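Local coordinates for transferrin binding protein B (Actinobacillus suis, PDB 3PQU), which probably binds host transferrin at the outer membrane as a surface lipoprotein, serving the uptake of iron by this porcine pathogen, at residues A[362-367]-A[384-389]; A[368-373]-A[390-395]; A[133-136]-A[142-145]. All blocks are in the same frame, centred on the assembly; numbering follows the deposited sequence. Where two conformers were deposited one is given.

Overall arrangement
Interactions 1 and 2 are neighbours in the C-lobe handle domain, their centres about 15 Å apart. Both join the hairpin of strands 360-363 and 366-369, or the residues just after it, to strand 386-393. They touch where Ile363 CD1 meets Ile368 CD1 at 3.8 Å. Interaction 1 is at the surface and interaction 2 is buried. Interaction 3 is a separate hairpin in the N-lobe handle. Its centre lies about 37 Å from that of interaction 1 and about 49 Å from that of interaction 2. Its nearest atoms stay about 26 Å from interaction 1. A bound glycerol, probably from crystallisation, lies about 6 Å from the side chain of Asp364 in interaction 1.

Interaction 1: residues A[362-367]-A[384-389]; sequences IIDGQK and NGKTMV
The carboxylate of Asp364 meets the ammonium group of Lys386 in a salt bridge, with OD2 3.2 Å from NZ. Lys386 NZ comes to the syn side of OD2 and stands 21° out of the carboxylate plane. The same OD2 also accepts a hydrogen bond from water 1 at 2.8 Å. This water donates a second bond to the backbone O of Asn384, so the ion pair is backed by a solvent link to the other segment. The two side chains cross at about a right angle. Lys386 reaches over by bending its chain at chi2 (144°) and chi3 (-61°), while CG lies anti to the carbonyl carbon. Asp364 is held in a type I' turn from Ile363 to Gln366, closed by mutual backbone hydrogen bonds between these two residues. Further along the strand, Ile363 CD1 makes a looser apolar contact with Met388 CG, at 4.5 Å. The contact is small, with 135 Å² buried, and lies at the surface. The turn links strands 360-363 and 366-369, and its Asp364 points at the start of strand 386-393. Ile383, on strand 376-383, packs against Ile363, Asp364 and Gln366. On the other side of strand 386-393 runs strand 400-409, where Gln407 touches both Lys386 and Met388. The hairpin therefore lies over the sheet of the C-lobe handle, joined to it by side chains and water.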
loop_
_atom_site.group_PDB
_atom_site.type_symbol
_atom_site.label_atom_id
_atom_site.label_comp_id
_atom_site.label_asym_id
_atom_site.label_seq_id
_atom_site.Cartn_x
_atom_site.Cartn_y
_atom_site.Cartn_z
ATOM N N ILE A 362 1.949 9.383 1.857
ATOM C CA ILE A 362 0.881 8.960 0.966
ATOM C C ILE A 362 -0.432 9.539 1.467
ATOM O O ILE A 362 -0.868 9.223 2.563
ATOM C CB ILE A 362 0.735 7.428 0.914
ATOM C CG1 ILE A 362 2.104 6.732 0.891
ATOM C CG2 ILE A 362 -0.131 7.031 -0.274
ATOM C CD1 ILE A 362 2.624 6.402 -0.497
ATOM N N ILE A 363 -1.064 10.395 0.681
ATOM C CA ILE A 363 -2.360 10.911 1.083
ATOM C C ILE A 363 -3.347 10.808 -0.066
ATOM O O ILE A 363 -3.093 11.325 -1.146
ATOM C CB ILE A 363 -2.259 12.352 1.590
ATOM C CG1 ILE A 363 -1.309 12.412 2.790
ATOM C CG2 ILE A 363 -3.634 12.885 1.968
ATOM C CD1 ILE A 363 -1.252 13.767 3.442
ATOM N N ASP A 364 -4.455 10.109 0.170
ATOM C CA ASP A 364 -5.485 9.937 -0.846
ATOM C C ASP A 364 -4.897 9.433 -2.149
ATOM O O ASP A 364 -5.299 9.876 -3.230
ATOM C CB ASP A 364 -6.212 11.259 -1.103
ATOM C CG ASP A 364 -7.188 11.614 -0.002
ATOM O OD1 ASP A 364 -7.404 10.777 0.897
ATOM O OD2 ASP A 364 -7.747 12.730 -0.047
ATOM N N GLY A 365 -3.933 8.524 -2.053
ATOM C CA GLY A 365 -3.366 7.932 -3.248
ATOM C C GLY A 365 -2.286 8.782 -3.880
ATOM O O GLY A 365 -1.614 8.340 -4.810
ATOM N N GLN A 366 -2.117 10.005 -3.383
ATOM C CA GLN A 366 -1.070 10.895 -3.883
ATOM C C GLN A 366 0.198 10.770 -3.042
ATOM O O GLN A 366 0.137 10.796 -1.812
ATOM C CB GLN A 366 -1.544 12.353 -3.881
ATOM C CG GLN A 366 -1.565 12.997 -5.259
ATOM C CD GLN A 366 -1.144 14.459 -5.235
ATOM O OE1 GLN A 366 -1.979 15.357 -5.124
ATOM N NE2 GLN A 366 0.159 14.702 -5.348
ATOM N N LYS A 367 1.345 10.634 -3.704
ATOM C CA LYS A 367 2.629 10.545 -3.009
ATOM C C LYS A 367 3.268 11.926 -2.872
ATOM O O LYS A 367 3.601 12.564 -3.864
ATOM C CB LYS A 367 3.586 9.602 -3.744
ATOM C CG LYS A 367 3.118 8.147 -3.824
ATOM C CD LYS A 367 4.130 7.294 -4.597
ATOM C CE LYS A 367 3.747 5.819 -4.616
ATOM N NZ LYS A 367 2.407 5.618 -5.247
ATOM N N ASN A 384 -7.249 17.836 -3.160
ATOM C CA ASN A 384 -8.580 18.387 -2.981
ATOM C C ASN A 384 -9.546 17.528 -2.170
ATOM O O ASN A 384 -9.573 16.297 -2.284
ATOM C CB ASN A 384 -9.161 18.813 -4.329
ATOM C CG ASN A 384 -8.299 19.860 -5.012
ATOM O OD1 ASN A 384 -7.155 19.591 -5.381
ATOM N ND2 ASN A 384 -8.839 21.062 -5.171
ATOM N N GLY A 385 -10.323 18.210 -1.336
ATOM C CA GLY A 385 -10.272 19.664 -1.291
ATOM C C GLY A 385 -9.357 20.264 -0.235
ATOM O O GLY A 385 -9.412 21.466 0.022
ATOM N N LYS A 386 -8.503 19.439 0.367
ATOM C CA LYS A 386 -7.684 19.881 1.494
ATOM C C LYS A 386 -6.295 20.351 1.083
ATOM O O LYS A 386 -5.557 19.640 0.402
ATOM C CB LYS A 386 -7.567 18.765 2.535
ATOM C CG LYS A 386 -8.896 18.342 3.136
ATOM C CD LYS A 386 -8.931 16.847 3.398
ATOM C CE LYS A 386 -8.767 16.063 2.103
ATOM N NZ LYS A 386 -8.933 14.596 2.308
ATOM N N THR A 387 -5.941 21.561 1.491
ATOM C CA THR A 387 -4.588 22.037 1.288
ATOM C C THR A 387 -3.731 21.501 2.414
ATOM O O THR A 387 -3.789 21.989 3.546
ATOM C CB THR A 387 -4.497 23.561 1.292
ATOM O OG1 THR A 387 -5.169 24.082 0.140
ATOM C CG2 THR A 387 -3.041 23.986 1.253
ATOM N N MET A 388 -2.948 20.479 2.107
ATOM C CA MET A 388 -2.100 19.883 3.116
ATOM C C MET A 388 -0.710 20.488 3.038
ATOM O O MET A 388 -0.180 20.750 1.956
ATOM C CB MET A 388 -2.044 18.361 2.952
ATOM C CG MET A 388 -3.404 17.689 2.995
ATOM S SD MET A 388 -4.263 17.949 4.559
ATOM C CE MET A 388 -3.034 17.351 5.715
ATOM N N VAL A 389 -0.135 20.728 4.206
ATOM C CA VAL A 389 1.246 21.166 4.300
ATOM C C VAL A 389 2.051 20.297 5.286
ATOM O O VAL A 389 1.617 20.008 6.407
ATOM C CB VAL A 389 1.341 22.664 4.649
ATOM C CG1 VAL A 389 0.207 23.064 5.569
ATOM C CG2 VAL A 389 2.694 22.985 5.261
HETATM O O HOH W 1 -9.956 14.124 -0.915
#

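Interaction 2: residues A[368-373]-A[390-395]; sequences IDLAGV and AVACCS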
loop_
_atom_site.group_PDB
_atom_site.type_symbol
_atom_site.label_atom_id
_atom_site.label_comp_id
_atom_site.label_asym_id
_atom_site.label_seq_id
_atom_site.Cartn_x
_atom_site.Cartn_y
_atom_site.Cartn_z
ATOM N N ILE A 368 3.431 12.389 -1.636
ATOM C CA ILE A 368 4.077 13.675 -1.377
ATOM C C ILE A 368 5.559 13.483 -1.090
ATOM O O ILE A 368 5.929 12.928 -0.048
ATOM C CB ILE A 368 3.438 14.385 -0.176
ATOM C CG1 ILE A 368 1.919 14.420 -0.331
ATOM C CG2 ILE A 368 3.990 15.808 -0.022
ATOM C CD1 ILE A 368 1.212 15.097 0.815
ATOM N N ASP A 369 6.402 13.942 -2.011
ATOM C CA ASP A 369 7.851 13.844 -1.850
ATOM C C ASP A 369 8.307 14.731 -0.699
ATOM O O ASP A 369 7.981 15.915 -0.671
ATOM C CB ASP A 369 8.570 14.233 -3.144
ATOM C CG ASP A 369 10.087 14.231 -3.003
ATOM O OD1 ASP A 369 10.616 13.657 -2.022
ATOM O OD2 ASP A 369 10.758 14.806 -3.888
ATOM N N LEU A 370 9.056 14.165 0.249
ATOM C CA LEU A 370 9.450 14.919 1.442
ATOM C C LEU A 370 10.858 15.515 1.392
ATOM O O LEU A 370 11.238 16.281 2.275
ATOM C CB LEU A 370 9.325 14.047 2.688
ATOM C CG LEU A 370 7.932 13.515 3.015
ATOM C CD1 LEU A 370 7.980 12.670 4.295
ATOM C CD2 LEU A 370 6.951 14.668 3.159
ATOM N N ALA A 371 11.633 15.166 0.372
ATOM C CA ALA A 371 13.009 15.632 0.299
ATOM C C ALA A 371 13.062 17.062 -0.217
ATOM O O ALA A 371 12.113 17.545 -0.838
ATOM C CB ALA A 371 13.842 14.703 -0.576
ATOM N N GLY A 372 14.171 17.741 0.039
ATOM C CA GLY A 372 14.313 19.114 -0.407
ATOM C C GLY A 372 15.734 19.621 -0.257
ATOM O O GLY A 372 16.600 18.927 0.279
ATOM N N VAL A 373 15.966 20.837 -0.732
ATOM C CA VAL A 373 17.302 21.415 -0.752
ATOM C C VAL A 373 17.764 21.832 0.643
ATOM O O VAL A 373 18.958 21.913 0.898
ATOM C CB VAL A 373 17.378 22.632 -1.716
ATOM C CG1 VAL A 373 16.989 22.213 -3.131
ATOM C CG2 VAL A 373 16.482 23.771 -1.230
ATOM N N ALA A 390 3.223 19.857 4.844
ATOM C CA ALA A 390 4.075 19.000 5.659
ATOM C C ALA A 390 5.463 19.607 5.770
ATOM O O ALA A 390 6.024 20.096 4.788
ATOM C CB ALA A 390 4.161 17.615 5.065
ATOM N N VAL A 391 6.015 19.575 6.972
ATOM C CA VAL A 391 7.366 20.069 7.200
ATOM C C VAL A 391 8.235 18.902 7.649
ATOM O O VAL A 391 8.104 18.412 8.770
ATOM C CB VAL A 391 7.373 21.187 8.244
ATOM C CG1 VAL A 391 8.791 21.681 8.490
ATOM C CG2 VAL A 391 6.477 22.334 7.787
ATOM N N ALA A 392 9.118 18.454 6.765
ATOM C CA ALA A 392 9.841 17.202 6.972
ATOM C C ALA A 392 11.330 17.410 7.253
ATOM O O ALA A 392 11.990 18.209 6.592
ATOM C CB ALA A 392 9.659 16.294 5.775
ATOM N N CYS A 393 11.841 16.665 8.231
ATOM C CA CYS A 393 13.251 16.684 8.602
ATOM C C CYS A 393 13.793 15.259 8.489
ATOM O O CYS A 393 13.020 14.316 8.641
ATOM C CB CYS A 393 13.366 17.158 10.047
ATOM S SG CYS A 393 14.983 17.774 10.493
ATOM N N CYS A 394 15.084 15.065 8.207
ATOM C CA CYS A 394 16.044 16.116 7.863
ATOM C C CYS A 394 16.886 15.651 6.683
ATOM O O CYS A 394 16.910 14.465 6.351
ATOM C CB CYS A 394 17.013 16.386 9.017
ATOM S SG CYS A 394 16.317 16.251 10.656
ATOM N N SER A 395 17.618 16.582 6.082
ATOM C CA SER A 395 18.426 16.284 4.902
ATOM C C SER A 395 19.552 15.294 5.184
ATOM O O SER A 395 20.045 14.638 4.269
ATOM C CB SER A 395 19.011 17.565 4.320
ATOM O OG SER A 395 19.902 18.155 5.244
HETATM O O HOH W 2 12.892 17.230 4.030
#
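Leu370 sets its side chain against two alanines of strand 386-393. Its CB lies 3.8 Å from Ala392 CB, and CD2 comes within 4.1 Å of the same methyl. CD2 also reaches Ala390 CB, more loosely, at 4.5 Å. A chi1 of -61° sets the leucine CG anti to the carbonyl carbon. With CD1 extended (chi2 -180°), it is the other methyl, CD2, that comes nearest the alanines. Water 2 bridges the two backbones next to this packing. It donates to Leu370 O at 2.6 Å and to Ala392 O at 2.9 Å. Just before Leu370, Asp369 OD1 accepts a hydrogen bond from Ala371 N at 3.0 Å. This is an Asx turn, and the N-H comes from above the carboxylate plane. It shapes the chain where strand 366-369 ends. Further out, Leu361 touches Leu370, Ala390 and Ile368, and Lys401 of strand 400-409 also touches Leu370. At the end of strand 386-393, Cys393 and Cys394 point away from 368-373. They form a vicinal disulfide, SG to SG 2.0 Å, across a cis peptide, which closes a tight eight-membered ring. Leu370, just after the hairpin 360-363/366-369, thus packs on an antiparallel sheet of the C-lobe handle.

Interaction 3: residues A[133-136]-A[142-145]; sequences EIVK and PYIF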
loop_
_atom_site.group_PDB
_atom_site.type_symbol
_atom_site.label_atom_id
_atom_site.label_comp_id
_atom_site.label_asym_id
_atom_site.label_seq_id
_atom_site.Cartn_x
_atom_site.Cartn_y
_atom_site.Cartn_z
ATOM N N GLU A 133 -25.222 1.335 -23.713
ATOM C CA GLU A 133 -24.852 2.744 -23.842
ATOM C C GLU A 133 -25.031 3.179 -25.282
ATOM O O GLU A 133 -24.377 2.657 -26.190
ATOM C CB GLU A 133 -23.399 3.000 -23.406
ATOM C CG GLU A 133 -22.995 4.477 -23.503
ATOM C CD GLU A 133 -21.503 4.713 -23.280
ATOM O OE1 GLU A 133 -21.111 5.860 -22.967
ATOM O OE2 GLU A 133 -20.722 3.754 -23.425
ATOM N N ILE A 134 -25.950 4.112 -25.480
ATOM C CA ILE A 134 -26.163 4.710 -26.784
ATOM C C ILE A 134 -25.995 6.207 -26.647
ATOM O O ILE A 134 -26.694 6.842 -25.867
ATOM C CB ILE A 134 -27.566 4.405 -27.323
ATOM C CG1 ILE A 134 -27.715 2.903 -27.596
ATOM C CG2 ILE A 134 -27.828 5.194 -28.590
ATOM C CD1 ILE A 134 -29.114 2.489 -27.988
ATOM N N VAL A 135 -25.046 6.762 -27.391
ATOM C CA VAL A 135 -24.848 8.204 -27.419
ATOM C C VAL A 135 -25.117 8.791 -28.802
ATOM O O VAL A 135 -24.606 8.302 -29.813
ATOM C CB VAL A 135 -23.417 8.575 -27.000
ATOM C CG1 VAL A 135 -23.253 10.084 -26.936
ATOM C CG2 VAL A 135 -23.069 7.931 -25.667
ATOM N N LYS A 136 -25.926 9.844 -28.840
ATOM C CA LYS A 136 -26.260 10.516 -30.089
ATOM C C LYS A 136 -25.664 11.924 -30.136
ATOM O O LYS A 136 -25.401 12.531 -29.098
ATOM C CB LYS A 136 -27.774 10.566 -30.268
ATOM C CG LYS A 136 -28.422 9.205 -30.430
ATOM C CD LYS A 136 -29.924 9.293 -30.223
ATOM C CE LYS A 136 -30.632 8.065 -30.766
ATOM N NZ LYS A 136 -32.116 8.206 -30.695
ATOM N N PRO A 142 -26.570 8.352 -33.772
ATOM C CA PRO A 142 -25.907 7.494 -32.771
ATOM C C PRO A 142 -24.482 7.166 -33.188
ATOM O O PRO A 142 -24.297 6.449 -34.178
ATOM C CB PRO A 142 -26.736 6.198 -32.806
ATOM C CG PRO A 142 -27.861 6.436 -33.794
ATOM C CD PRO A 142 -27.419 7.565 -34.674
ATOM N N TYR A 143 -23.495 7.674 -32.457
ATOM C CA TYR A 143 -22.090 7.438 -32.799
ATOM C C TYR A 143 -21.390 6.566 -31.752
ATOM O O TYR A 143 -20.217 6.173 -31.890
ATOM C CB TYR A 143 -21.358 8.768 -32.999
ATOM C CG TYR A 143 -21.255 9.640 -31.760
ATOM C CD1 TYR A 143 -20.100 9.658 -31.013
ATOM C CD2 TYR A 143 -22.305 10.460 -31.359
ATOM C CE1 TYR A 143 -19.974 10.452 -29.901
ATOM C CE2 TYR A 143 -22.189 11.259 -30.231
ATOM C CZ TYR A 143 -21.019 11.251 -29.515
ATOM O OH TYR A 143 -20.878 12.031 -28.397
ATOM N N ILE A 144 -22.114 6.253 -30.693
ATOM C CA ILE A 144 -21.640 5.264 -29.732
ATOM C C ILE A 144 -22.765 4.274 -29.424
ATOM O O ILE A 144 -23.889 4.661 -29.081
ATOM C CB ILE A 144 -21.129 5.911 -28.431
ATOM C CG1 ILE A 144 -19.919 6.799 -28.712
ATOM C CG2 ILE A 144 -20.748 4.841 -27.392
ATOM C CD1 ILE A 144 -19.206 7.243 -27.460
ATOM N N PHE A 145 -22.463 2.995 -29.594
ATOM C CA PHE A 145 -23.382 1.938 -29.222
ATOM C C PHE A 145 -22.626 0.748 -28.684
ATOM O O PHE A 145 -21.968 0.042 -29.442
ATOM C CB PHE A 145 -24.239 1.494 -30.406
ATOM C CG PHE A 145 -25.101 0.299 -30.095
ATOM C CD1 PHE A 145 -25.774 0.215 -28.882
ATOM C CD2 PHE A 145 -25.232 -0.740 -31.000
ATOM C CE1 PHE A 145 -26.563 -0.887 -28.573
ATOM C CE2 PHE A 145 -26.022 -1.851 -30.702
ATOM C CZ PHE A 145 -26.689 -1.923 -29.491
#
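Strands 133-136 and 142-145 run antiparallel: their axes approach to 4.7 Å, with an angle of 163° between their N-to-C directions. On one face, Val135 and Ile144 lie side by side, CB to CB at 3.8 Å. The other face carries Ile134 and Phe145, which point the same way, with Ile134 CG1 3.6 Å from Phe145 CD1. On this face too, Lys136 CG rests on Pro142 CA at 3.8 Å. The strands form a two-stranded beta hairpin in the N-lobe handle. In it, Val135 N donates to Ile144 O at 2.9 Å. Val135 O in return takes two N-H groups: Tyr143 N at 2.9 Å, nearly along the C=O axis, and Ile144 N in a weak bond of 3.3 Å. Tyr143 and Ile144 thus both face Val135, which makes a classic beta bulge and shifts the register by one before Lys136 pairs with Pro142. The Tyr143 ring reaches back to Val135, because chi1 of 64° places CG between the backbone N and the carbonyl carbon. Its OH then comes 3.4 Å from Val135 CG1, and its ring edge meets the backbone C of Lys136. Beyond the hairpin, Asn52 bonds to Tyr143 O and Phe145 N, tying the second strand to a loop.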